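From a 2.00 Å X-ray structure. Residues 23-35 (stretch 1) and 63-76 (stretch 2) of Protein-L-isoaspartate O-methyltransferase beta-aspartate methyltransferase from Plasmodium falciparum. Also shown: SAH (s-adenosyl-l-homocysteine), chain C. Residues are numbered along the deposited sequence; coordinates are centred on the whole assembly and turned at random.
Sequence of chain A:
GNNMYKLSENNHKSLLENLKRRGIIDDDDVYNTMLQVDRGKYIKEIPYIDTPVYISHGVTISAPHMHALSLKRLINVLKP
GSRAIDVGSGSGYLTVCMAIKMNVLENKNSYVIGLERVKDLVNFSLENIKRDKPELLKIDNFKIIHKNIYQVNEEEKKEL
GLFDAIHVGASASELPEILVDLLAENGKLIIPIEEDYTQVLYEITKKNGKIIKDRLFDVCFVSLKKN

Stretch 1 (23-35) GIIDDDDVYNTML
Stretch 2 (63-76) APHMHALSLKRLIN

Two segments distant in sequence pack here through apolar side chains, with no direct hydrogen bond between them, illustrating how a small residue on one helix admits a cluster from its partner. Stretch 1 begins at G23, whose positive phi (74°) ends a preceding helix in a Schellman motif, runs as loop through I24 to D27, and turns helical over 28-35. D27 (t) caps that helix: its OD2 accepts from V30 N at 3.1 Å and, weakly, from D29 N at 2.8 Å. Stretch 2 places A63 at the N-cap and is helical from P64 to about L74. The helix axes approach to 9.5 Å at 126°, nearer antiparallel than parallel. In register, I24 CA lies 6.2 Å from H65 CA, I25 CA 6.3 Å from A68 CA, and V30 CA 5.9 Å from K72 CA.

A68 is the hub. Its methyl points toward stretch 1 and, being short, lets three side chains converge: A68 CB lies 3.9 Å from CG2 of I24 (m, chi2 149°), 3.9 Å from CG1 of I25 (m, t) and 3.8 Å from M34 SD. I24 CG2 also meets H65 CB at 3.6 Å. M34 (m, t, p) is buried and unbranched, and runs along helix 64-74, M34 CG 3.5 Å from CD2 of L71 (t, p) and M34 CE 4.0 Å from P64 O. V30 (t) sets CG2 3.6 Å from K72 CA and 3.9 Å from I75 CD1; I75 CG1, with chi1 at -149°, is 3.7 Å from D29 CB. The contact buries 615 Å² in total.

The polar groups add no direct hydrogen bond across the contact. A water donates to I24 O (2.9 Å) and weakly to A68 O (2.7 Å), bridging the backbones. K72 (t, t, t, m) passes D26, K72 CE 3.4 Å from D26 OD1, but K72 NZ stays 4.5 Å from D26 OD1, beyond a salt bridge. The H67 ring leads away, and H67 NE2 donates to SAH O at 2.7 Å.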

# COMPACT_ATOMS: atom_id res chain seq x y z
N GLY A 23 -16.17 10.13 8.63
CA GLY A 23 -15.10 11.09 8.36
C GLY A 23 -13.73 10.45 8.17
O GLY A 23 -12.73 11.13 8.30
N ILE A 24 -13.71 9.15 7.87
CA ILE A 24 -12.49 8.38 7.61
C ILE A 24 -12.05 8.66 6.17
O ILE A 24 -10.87 8.85 5.90
CB ILE A 24 -12.72 6.86 7.88
CG1 ILE A 24 -12.84 6.64 9.39
CG2 ILE A 24 -11.59 6.00 7.28
CD1 ILE A 24 -13.74 5.51 9.78
N ILE A 25 -13.03 8.71 5.27
CA ILE A 25 -12.82 9.24 3.94
C ILE A 25 -13.33 10.68 3.94
O ILE A 25 -14.51 10.91 4.24
CB ILE A 25 -13.54 8.38 2.88
CG1 ILE A 25 -12.85 7.02 2.75
CG2 ILE A 25 -13.60 9.11 1.53
CD1 ILE A 25 -13.65 6.00 1.99
N ASP A 26 -12.41 11.62 3.66
CA ASP A 26 -12.71 13.06 3.47
C ASP A 26 -12.01 13.59 2.18
O ASP A 26 -11.39 14.65 2.18
CB ASP A 26 -12.27 13.88 4.70
CG ASP A 26 -10.78 13.68 5.06
OD1 ASP A 26 -9.94 13.50 4.15
OD2 ASP A 26 -10.45 13.70 6.27
N ASP A 27 -12.12 12.82 1.10
CA ASP A 27 -11.43 13.11 -0.14
C ASP A 27 -12.14 12.33 -1.24
O ASP A 27 -12.42 11.13 -1.11
CB ASP A 27 -9.95 12.69 -0.00
CG ASP A 27 -9.08 13.16 -1.17
OD1 ASP A 27 -8.15 13.95 -0.94
OD2 ASP A 27 -9.30 12.70 -2.30
N ASP A 28 -12.47 13.04 -2.32
CA ASP A 28 -13.18 12.45 -3.44
C ASP A 28 -12.31 11.46 -4.19
O ASP A 28 -12.82 10.47 -4.70
CB ASP A 28 -13.64 13.55 -4.40
CG ASP A 28 -14.82 14.37 -3.88
OD1 ASP A 28 -15.42 15.09 -4.71
OD2 ASP A 28 -15.17 14.29 -2.67
N ASP A 29 -11.01 11.74 -4.27
CA ASP A 29 -10.04 10.90 -4.98
C ASP A 29 -9.76 9.62 -4.21
O ASP A 29 -9.52 8.57 -4.81
CB ASP A 29 -8.72 11.66 -5.19
CG ASP A 29 -8.75 12.62 -6.40
OD1 ASP A 29 -9.38 12.31 -7.44
OD2 ASP A 29 -8.10 13.68 -6.30
N VAL A 30 -9.77 9.70 -2.89
CA VAL A 30 -9.68 8.50 -2.05
C VAL A 30 -10.92 7.67 -2.30
O VAL A 30 -10.82 6.48 -2.56
CB VAL A 30 -9.53 8.86 -0.55
CG1 VAL A 30 -9.69 7.61 0.35
CG2 VAL A 30 -8.20 9.53 -0.30
N TYR A 31 -12.08 8.32 -2.28
CA TYR A 31 -13.36 7.65 -2.50
C TYR A 31 -13.41 6.99 -3.86
O TYR A 31 -13.63 5.79 -3.93
CB TYR A 31 -14.57 8.60 -2.32
CG TYR A 31 -15.91 7.93 -2.61
CD1 TYR A 31 -16.68 7.38 -1.59
CD2 TYR A 31 -16.38 7.81 -3.92
CE1 TYR A 31 -17.90 6.75 -1.86
CE2 TYR A 31 -17.60 7.19 -4.21
CZ TYR A 31 -18.35 6.66 -3.17
OH TYR A 31 -19.55 6.04 -3.45
N ASN A 32 -13.20 7.78 -4.93
CA ASN A 32 -13.31 7.25 -6.30
C ASN A 32 -12.33 6.11 -6.58
O ASN A 32 -12.67 5.16 -7.26
CB ASN A 32 -13.19 8.35 -7.37
CG ASN A 32 -14.22 9.47 -7.20
OD1 ASN A 32 -15.39 9.22 -6.88
ND2 ASN A 32 -13.79 10.71 -7.42
N THR A 33 -11.12 6.22 -6.03
CA THR A 33 -10.13 5.14 -6.17
C THR A 33 -10.61 3.86 -5.51
O THR A 33 -10.68 2.82 -6.15
CB THR A 33 -8.76 5.56 -5.57
OG1 THR A 33 -8.35 6.81 -6.16
CG2 THR A 33 -7.71 4.48 -5.83
N MET A 34 -10.94 3.93 -4.22
CA MET A 34 -11.45 2.77 -3.50
C MET A 34 -12.74 2.21 -4.10
O MET A 34 -12.93 1.00 -4.15
CB MET A 34 -11.63 3.10 -2.02
CG MET A 34 -10.30 3.36 -1.29
SD MET A 34 -10.43 3.56 0.48
CE MET A 34 -10.83 1.92 1.12
N LEU A 35 -13.62 3.09 -4.58
CA LEU A 35 -14.84 2.67 -5.28
C LEU A 35 -14.52 1.76 -6.47
O LEU A 35 -15.24 0.81 -6.75
CB LEU A 35 -15.66 3.90 -5.73
CG LEU A 35 -16.98 3.61 -6.47
CD1 LEU A 35 -17.94 2.87 -5.56
CD2 LEU A 35 -17.61 4.89 -7.02
N ALA A 63 -7.84 -3.25 7.89
CA ALA A 63 -9.16 -2.65 7.99
C ALA A 63 -9.29 -1.61 6.90
O ALA A 63 -8.32 -0.91 6.57
CB ALA A 63 -9.37 -2.04 9.34
N PRO A 64 -10.48 -1.54 6.27
CA PRO A 64 -10.73 -0.50 5.31
C PRO A 64 -10.31 0.93 5.76
O PRO A 64 -9.82 1.68 4.94
CB PRO A 64 -12.23 -0.59 5.06
CG PRO A 64 -12.57 -2.02 5.33
CD PRO A 64 -11.62 -2.47 6.40
N HIS A 65 -10.44 1.26 7.05
CA HIS A 65 -10.08 2.62 7.50
C HIS A 65 -8.57 2.83 7.39
O HIS A 65 -8.12 3.95 7.15
CB HIS A 65 -10.62 2.95 8.90
CG HIS A 65 -10.06 2.10 9.99
ND1 HIS A 65 -10.84 1.22 10.71
CD2 HIS A 65 -8.79 1.93 10.43
CE1 HIS A 65 -10.08 0.58 11.58
NE2 HIS A 65 -8.83 0.99 11.43
N MET A 66 -7.80 1.75 7.52
CA MET A 66 -6.36 1.84 7.41
C MET A 66 -5.91 2.01 5.98
O MET A 66 -4.98 2.78 5.75
CB MET A 66 -5.64 0.66 8.05
CG MET A 66 -5.42 0.79 9.56
SD MET A 66 -4.96 2.46 10.19
CE MET A 66 -3.55 2.90 9.16
N HIS A 67 -6.57 1.30 5.04
CA HIS A 67 -6.34 1.53 3.62
C HIS A 67 -6.73 2.97 3.28
O HIS A 67 -5.99 3.68 2.56
CB HIS A 67 -7.15 0.59 2.71
CG HIS A 67 -6.73 -0.85 2.75
ND1 HIS A 67 -7.64 -1.88 2.61
CD2 HIS A 67 -5.51 -1.44 2.89
CE1 HIS A 67 -7.01 -3.04 2.68
NE2 HIS A 67 -5.71 -2.81 2.83
N ALA A 68 -7.90 3.40 3.76
CA ALA A 68 -8.41 4.74 3.41
C ALA A 68 -7.45 5.82 3.90
O ALA A 68 -7.15 6.75 3.15
CB ALA A 68 -9.79 4.96 3.98
N LEU A 69 -6.99 5.69 5.14
CA LEU A 69 -6.13 6.67 5.76
C LEU A 69 -4.76 6.75 5.06
O LEU A 69 -4.26 7.83 4.78
CB LEU A 69 -5.97 6.37 7.26
CG LEU A 69 -4.69 6.88 7.95
CD1 LEU A 69 -4.73 8.39 8.29
CD2 LEU A 69 -4.46 6.09 9.19
N SER A 70 -4.18 5.59 4.74
CA SER A 70 -2.90 5.57 4.06
C SER A 70 -3.02 6.15 2.65
O SER A 70 -2.13 6.87 2.18
CB SER A 70 -2.35 4.14 4.02
OG SER A 70 -1.88 3.77 5.30
N LEU A 71 -4.12 5.82 1.98
CA LEU A 71 -4.35 6.27 0.64
C LEU A 71 -4.54 7.79 0.63
O LEU A 71 -4.08 8.46 -0.29
CB LEU A 71 -5.58 5.58 0.06
CG LEU A 71 -5.77 5.33 -1.44
CD1 LEU A 71 -4.57 4.59 -2.07
CD2 LEU A 71 -7.06 4.53 -1.67
N LYS A 72 -5.21 8.31 1.66
CA LYS A 72 -5.38 9.75 1.85
C LYS A 72 -4.03 10.45 1.95
O LYS A 72 -3.81 11.44 1.27
CB LYS A 72 -6.21 10.02 3.11
CG LYS A 72 -6.24 11.48 3.59
CD LYS A 72 -6.59 11.53 5.09
CE LYS A 72 -6.88 12.98 5.59
NZ LYS A 72 -5.65 13.87 5.57
N ARG A 73 -3.12 9.91 2.75
CA ARG A 73 -1.82 10.55 2.98
C ARG A 73 -0.99 10.58 1.72
O ARG A 73 -0.13 11.46 1.53
CB ARG A 73 -1.03 9.84 4.08
CG ARG A 73 -1.72 9.67 5.43
CD ARG A 73 -2.30 10.96 5.97
NE ARG A 73 -1.29 11.97 6.19
CZ ARG A 73 -1.39 12.97 7.07
NH1 ARG A 73 -2.46 13.09 7.85
NH2 ARG A 73 -0.41 13.86 7.17
N LEU A 74 -1.23 9.60 0.85
CA LEU A 74 -0.44 9.45 -0.37
C LEU A 74 -1.15 10.02 -1.60
O LEU A 74 -0.61 9.98 -2.69
CB LEU A 74 -0.09 7.97 -0.59
CG LEU A 74 0.94 7.35 0.36
CD1 LEU A 74 1.00 5.86 0.21
CD2 LEU A 74 2.31 7.98 0.20
N ILE A 75 -2.36 10.54 -1.41
CA ILE A 75 -3.24 10.84 -2.54
C ILE A 75 -2.62 11.75 -3.60
O ILE A 75 -2.83 11.54 -4.80
CB ILE A 75 -4.66 11.31 -2.09
CG1 ILE A 75 -5.72 10.90 -3.12
CG2 ILE A 75 -4.72 12.82 -1.80
CD1 ILE A 75 -5.78 9.40 -3.36
N ASN A 76 -1.83 12.72 -3.17
CA ASN A 76 -1.26 13.71 -4.09
C ASN A 76 0.08 13.31 -4.69
O ASN A 76 0.53 13.95 -5.63
CB ASN A 76 -1.11 15.09 -3.42
CG ASN A 76 -2.42 15.68 -2.99
OD1 ASN A 76 -2.56 16.17 -1.86
ND2 ASN A 76 -3.42 15.65 -3.88
N SAH C . -1.45 -3.79 2.46
CA SAH C . -1.69 -5.18 2.92
CB SAH C . -1.15 -5.35 4.32
CG SAH C . -0.97 -6.83 4.61
SD SAH C . -0.31 -7.11 6.25
C SAH C . -3.17 -5.60 2.86
O SAH C . -4.02 -4.81 3.28
OXT SAH C . -3.52 -6.71 2.38
C5' SAH C . 1.41 -6.70 5.87
C4' SAH C . 2.11 -7.60 4.86
O4' SAH C . 3.48 -7.33 4.95
C3' SAH C . 1.97 -9.11 5.06
O3' SAH C . 1.38 -9.67 3.90
C2' SAH C . 3.39 -9.60 5.29
O2' SAH C . 3.62 -10.86 4.71
C1' SAH C . 4.20 -8.51 4.62
N9 SAH C . 5.58 -8.32 5.12
C8 SAH C . 5.99 -8.42 6.41
N7 SAH C . 7.31 -8.13 6.46
C5 SAH C . 7.76 -7.88 5.21
C6 SAH C . 9.02 -7.56 4.69
N6 SAH C . 10.10 -7.46 5.46
N1 SAH C . 9.16 -7.32 3.35
C2 SAH C . 8.06 -7.42 2.52
N3 SAH C . 6.84 -7.75 3.05
C4 SAH C . 6.68 -7.98 4.37
O HOH W 1 -8.98 8.58 3.78